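Local atomic coordinates of exotoxin 5 (Staphylococcus aureus subsp. aureus COL, PDB entry 3R2I), a protein that is of uncertain function but, as a secreted staphylococcal superantigen-like protein, probably acts on components of the host immune system. Residues R190-L193 with I194-R198; F229-M232 with F233-M236. One frame throughout, in Å; residues are numbered along the deposited sequence.

Interaction 1: R190-L193 with I194-R198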
loop_
_atom_site.group_PDB
_atom_site.type_symbol
_atom_site.label_atom_id
_atom_site.label_comp_id
_atom_site.label_asym_id
_atom_site.label_seq_id
_atom_site.Cartn_x
_atom_site.Cartn_y
_atom_site.Cartn_z
ATOM N N ARG A 190 2.830 1.428 7.676
ATOM C CA ARG A 190 3.312 0.338 8.512
ATOM C C ARG A 190 4.840 0.279 8.574
ATOM O O ARG A 190 5.424 0.038 9.639
ATOM C CB ARG A 190 2.713 -1.004 8.098
ATOM C CG ARG A 190 1.192 -1.079 8.242
ATOM C CD ARG A 190 0.757 -2.525 8.411
ATOM N NE ARG A 190 -0.565 -2.857 7.892
ATOM C CZ ARG A 190 -1.240 -3.962 8.215
ATOM N NH1 ARG A 190 -0.798 -4.821 9.145
ATOM N NH2 ARG A 190 -2.395 -4.185 7.643
ATOM N N LYS A 191 5.491 0.537 7.454
ATOM C CA LYS A 191 6.955 0.547 7.415
ATOM C C LYS A 191 7.508 1.600 8.372
ATOM O O LYS A 191 8.452 1.344 9.133
ATOM C CB LYS A 191 7.473 0.793 5.999
ATOM C CG LYS A 191 9.012 0.750 5.984
ATOM C CD LYS A 191 9.687 0.835 4.629
ATOM C CE LYS A 191 9.471 -0.388 3.787
ATOM N NZ LYS A 191 10.527 -0.372 2.711
ATOM N N LEU A 192 6.902 2.785 8.353
ATOM C CA LEU A 192 7.277 3.848 9.289
ATOM C C LEU A 192 7.001 3.405 10.738
ATOM O O LEU A 192 7.818 3.621 11.626
ATOM C CB LEU A 192 6.540 5.148 8.943
ATOM C CG LEU A 192 6.684 6.357 9.885
ATOM C CD1 LEU A 192 6.174 7.616 9.174
ATOM C CD2 LEU A 192 5.926 6.165 11.190
ATOM N N LEU A 193 5.861 2.764 10.983
ATOM C CA LEU A 193 5.549 2.306 12.352
ATOM C C LEU A 193 6.547 1.271 12.799
ATOM O O LEU A 193 6.891 1.225 13.972
ATOM C CB LEU A 193 4.158 1.746 12.481
ATOM C CG LEU A 193 3.011 2.705 12.191
ATOM C CD1 LEU A 193 1.712 1.908 12.139
ATOM C CD2 LEU A 193 2.932 3.872 13.213
ATOM N N ILE A 194 6.971 0.399 11.891
ATOM C CA ILE A 194 8.006 -0.572 12.235
ATOM C C ILE A 194 9.319 0.099 12.603
ATOM O O ILE A 194 9.872 -0.193 13.643
ATOM C CB ILE A 194 8.294 -1.575 11.080
ATOM C CG1 ILE A 194 7.090 -2.505 10.848
ATOM C CG2 ILE A 194 9.530 -2.436 11.391
ATOM C CD1 ILE A 194 7.233 -3.380 9.600
ATOM N N GLU A 195 9.817 1.007 11.772
ATOM C CA GLU A 195 11.135 1.628 12.024
ATOM C C GLU A 195 11.137 2.589 13.212
ATOM O O GLU A 195 12.036 2.518 14.052
ATOM C CB GLU A 195 11.680 2.448 10.830
ATOM C CG GLU A 195 11.494 1.942 9.384
ATOM C CD GLU A 195 12.362 0.769 8.922
ATOM O OE1 GLU A 195 12.760 -0.128 9.760
ATOM O OE2 GLU A 195 12.622 0.769 7.662
ATOM N N LYS A 196 10.130 3.448 13.313
ATOM C CA LYS A 196 10.119 4.471 14.382
ATOM C C LYS A 196 9.483 3.982 15.644
ATOM O O LYS A 196 9.934 4.339 16.718
ATOM C CB LYS A 196 9.304 5.690 13.965
ATOM C CG LYS A 196 9.525 6.111 12.545
ATOM C CD LYS A 196 10.473 7.255 12.286
ATOM C CE LYS A 196 9.774 8.600 12.484
ATOM N NZ LYS A 196 10.499 9.671 11.723
ATOM N N TYR A 197 8.440 3.159 15.536
ATOM C CA TYR A 197 7.722 2.714 16.727
ATOM C C TYR A 197 7.896 1.256 17.120
ATOM O O TYR A 197 7.297 0.808 18.091
ATOM C CB TYR A 197 6.239 3.054 16.567
ATOM C CG TYR A 197 6.008 4.556 16.364
ATOM C CD1 TYR A 197 6.176 5.138 15.113
ATOM C CD2 TYR A 197 5.641 5.383 17.422
ATOM C CE1 TYR A 197 6.003 6.495 14.918
ATOM C CE2 TYR A 197 5.473 6.748 17.242
ATOM C CZ TYR A 197 5.657 7.301 15.978
ATOM O OH TYR A 197 5.500 8.664 15.769
ATOM N N ARG A 198 8.727 0.534 16.377
ATOM C CA ARG A 198 8.968 -0.871 16.605
ATOM C C ARG A 198 7.726 -1.770 16.558
ATOM O O ARG A 198 7.646 -2.753 17.309
ATOM C CB ARG A 198 9.766 -1.111 17.886
ATOM C CG ARG A 198 11.130 -0.466 17.851
ATOM C CD ARG A 198 12.001 -0.820 19.089
ATOM N NE ARG A 198 12.360 -2.238 19.136
ATOM C CZ ARG A 198 13.393 -2.780 18.482
ATOM N NH1 ARG A 198 14.185 -2.011 17.720
ATOM N NH2 ARG A 198 13.646 -4.094 18.591
#

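Interaction 2: F229-M232 with F233-M236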
loop_
_atom_site.group_PDB
_atom_site.type_symbol
_atom_site.label_atom_id
_atom_site.label_comp_id
_atom_site.label_asym_id
_atom_site.label_seq_id
_atom_site.Cartn_x
_atom_site.Cartn_y
_atom_site.Cartn_z
ATOM N N PHE A 229 -5.885 -9.273 0.275
ATOM C CA PHE A 229 -5.546 -9.067 -1.124
ATOM C C PHE A 229 -6.593 -8.248 -1.864
ATOM O O PHE A 229 -6.268 -7.489 -2.768
ATOM C CB PHE A 229 -5.361 -10.411 -1.870
ATOM C CG PHE A 229 -4.212 -11.238 -1.351
ATOM C CD1 PHE A 229 -4.427 -12.484 -0.815
ATOM C CD2 PHE A 229 -2.916 -10.722 -1.352
ATOM C CE1 PHE A 229 -3.365 -13.257 -0.331
ATOM C CE2 PHE A 229 -1.847 -11.455 -0.869
ATOM C CZ PHE A 229 -2.067 -12.731 -0.338
ATOM N N GLU A 230 -7.852 -8.407 -1.514
ATOM C CA GLU A 230 -8.872 -7.660 -2.230
ATOM C C GLU A 230 -8.792 -6.126 -2.042
ATOM O O GLU A 230 -9.096 -5.347 -2.971
ATOM C CB GLU A 230 -10.252 -8.206 -1.917
ATOM C CG GLU A 230 -11.333 -7.556 -2.822
ATOM C CD GLU A 230 -12.503 -8.481 -3.141
ATOM O OE1 GLU A 230 -13.637 -8.116 -2.745
ATOM O OE2 GLU A 230 -12.280 -9.570 -3.757
ATOM N N ARG A 231 -8.306 -5.688 -0.882
ATOM C CA ARG A 231 -8.204 -4.271 -0.608
ATOM C C ARG A 231 -6.957 -3.672 -1.238
ATOM O O ARG A 231 -6.806 -2.472 -1.326
ATOM C CB ARG A 231 -8.299 -4.026 0.876
ATOM C CG ARG A 231 -9.661 -4.485 1.434
ATOM C CD ARG A 231 -9.702 -4.318 2.954
ATOM N NE ARG A 231 -9.745 -2.921 3.385
ATOM C CZ ARG A 231 -9.549 -2.492 4.640
ATOM N NH1 ARG A 231 -9.184 -3.323 5.614
ATOM N NH2 ARG A 231 -9.681 -1.198 4.923
ATOM N N MET A 232 -6.084 -4.520 -1.731
ATOM C CA MET A 232 -4.889 -4.063 -2.411
ATOM C C MET A 232 -5.218 -3.458 -3.787
ATOM O O MET A 232 -4.313 -2.947 -4.478
ATOM C CB MET A 232 -3.897 -5.215 -2.561
ATOM C CG MET A 232 -3.294 -5.671 -1.258
ATOM S SD MET A 232 -2.087 -6.959 -1.508
ATOM C CE MET A 232 -1.650 -7.233 0.224
ATOM N N PHE A 233 -6.490 -3.517 -4.192
ATOM C CA PHE A 233 -6.923 -2.906 -5.461
ATOM C C PHE A 233 -7.649 -1.586 -5.274
ATOM O O PHE A 233 -7.801 -0.850 -6.231
ATOM C CB PHE A 233 -7.801 -3.855 -6.269
ATOM C CG PHE A 233 -7.093 -5.109 -6.636
ATOM C CD1 PHE A 233 -6.438 -5.217 -7.841
ATOM C CD2 PHE A 233 -6.986 -6.134 -5.720
ATOM C CE1 PHE A 233 -5.733 -6.352 -8.148
ATOM C CE2 PHE A 233 -6.281 -7.287 -6.021
ATOM C CZ PHE A 233 -5.668 -7.410 -7.226
ATOM N N ASP A 234 -8.108 -1.290 -4.057
ATOM C CA ASP A 234 -8.809 -0.037 -3.813
ATOM C C ASP A 234 -7.885 1.147 -4.034
ATOM O O ASP A 234 -6.723 1.160 -3.620
ATOM C CB ASP A 234 -9.341 0.057 -2.395
ATOM C CG ASP A 234 -10.351 -1.003 -2.062
ATOM O OD1 ASP A 234 -10.668 -1.880 -2.890
ATOM O OD2 ASP A 234 -10.836 -0.938 -0.923
ATOM N N VAL A 235 -8.493 2.180 -4.571
ATOM C CA VAL A 235 -7.855 3.406 -4.966
ATOM C C VAL A 235 -8.644 4.619 -4.449
ATOM O O VAL A 235 -9.828 4.499 -4.147
ATOM C CB VAL A 235 -7.818 3.316 -6.499
ATOM C CG1 VAL A 235 -8.475 4.495 -7.222
ATOM C CG2 VAL A 235 -6.510 2.857 -6.976
ATOM N N MET A 236 -7.984 5.769 -4.327
ATOM C CA MET A 236 -8.658 6.990 -3.892
ATOM C C MET A 236 -7.868 8.212 -4.374
ATOM O O MET A 236 -6.715 8.078 -4.742
ATOM C CB MET A 236 -8.737 7.011 -2.374
ATOM C CG MET A 236 -7.384 7.263 -1.718
ATOM S SD MET A 236 -7.340 6.864 0.050
ATOM C CE MET A 236 -7.295 5.059 -0.052
HETATM O O HOH W 1 -11.505 -4.433 -4.569
HETATM O O HOH W 2 -11.326 -0.988 1.438
#

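Interaction 1: R190-L193 with I194-R198
Arg190 begins the contact through its backbone: Arg190 O accepts Ile194 N at 2.8 Å, while CG1 of Ile194 lies against the same oxygen. The guanidinium group leads off instead to a salt bridge with Asp186. One residue on, Lys191 O takes the N-H of Glu195 (N to O 3.0 Å). The two side chains run alongside each other, but Lys191 NZ and Glu195 OE2 stay 5.5 Å apart, and NZ is hydrogen-bonded to Glu69 O. Leu192 has CG anti to its backbone N (chi1 174°), a torsion that brings CD2 against both Tyr197 and Lys196. Leu192 CD2 meets Tyr197 CE1 at 3.7 Å, near the ring plane at its edge, and Lys196 CG at 3.8 Å. Leu193 follows, its CD2 lying obliquely against the ring, 4.0 Å from Tyr197 CD1. Its carbonyl O receives Tyr197 N less squarely than the preceding i to i+4 bonds, with an N-H...O angle of 133°, as the helix ends and Arg198 adopts positive phi. The chemistry implies a helix end held by backbone bonds, where Tyr197 meets both leucines by its apolar edge and Glu171 of strand 167-172 by its OH, alongside Leu193 on Val158.

Interaction 2: F229-M232 with F233-M236
Phe233 sets the CD2-CE2 edge of its ring against the carbonyl oxygens of Phe229 and Glu230. Phe233 CD2 and CE2 each come within 3.3 Å of Phe229 O, and CD2 lies 3.6 Å from Glu230 O, which sits in the ring plane. The first torsion accounts for this: CG stands anti to the carbonyl carbon (chi1 -61°), a torsion that turns the ring back along the turn, where its weakly positive edge would suit the oxygens. Glu230 O also receives the amide of Phe233, a weak bond at 3.4 Å between N and O though fairly straight at 160°. Asp234 N then bonds to Arg231 O at 3.2 Å, the donor standing 68° out of the carbonyl plane. Both bonds span i to i+3, the spacing of a tight turn or 3-10 geometry. A water molecule is placed to bridge Glu230 O and Asp234 OD1, and a second accepts from Arg231 NE. Arg231 NE and Asp234 OD2 are 4.9 Å apart, too far for a direct salt bridge, while NH2 of the arginine bonds to Glu220 O. Beyond the turn, Asp234 pairs by its backbone with Leu182, and Met232 and Phe233 touch Val136 of strand 133-141. The chemistry therefore centres on Glu230 O, an acceptor shared among the Phe233 amide, the edge of the same residue's ring and a water placed to bridge it to Asp234.

Both contacts belong to the beta-grasp domain and come in series along the chain: interaction 1 forms the C-terminal end of helix 182-197, and interaction 2 follows after strands 207-213 and 218-222. Their centres are 22 Å apart, with nearest atoms about 7 Å apart, so they do not touch. Helix 182-197 relates them: its far end carries interaction 1 against strands 155-160 and 167-172, while its beginning meets 229-236 through Leu182, Lys183 and Leu185. Strand 235-237 pairs with 179-181, just before that helix. Since 229-233 also packs on strand 133-141, interaction 2 lies where the beta-grasp and OB-fold parts meet, whereas interaction 1 joins the helix to its own sheet and, through Arg190 and Ile194, to helix 57-68.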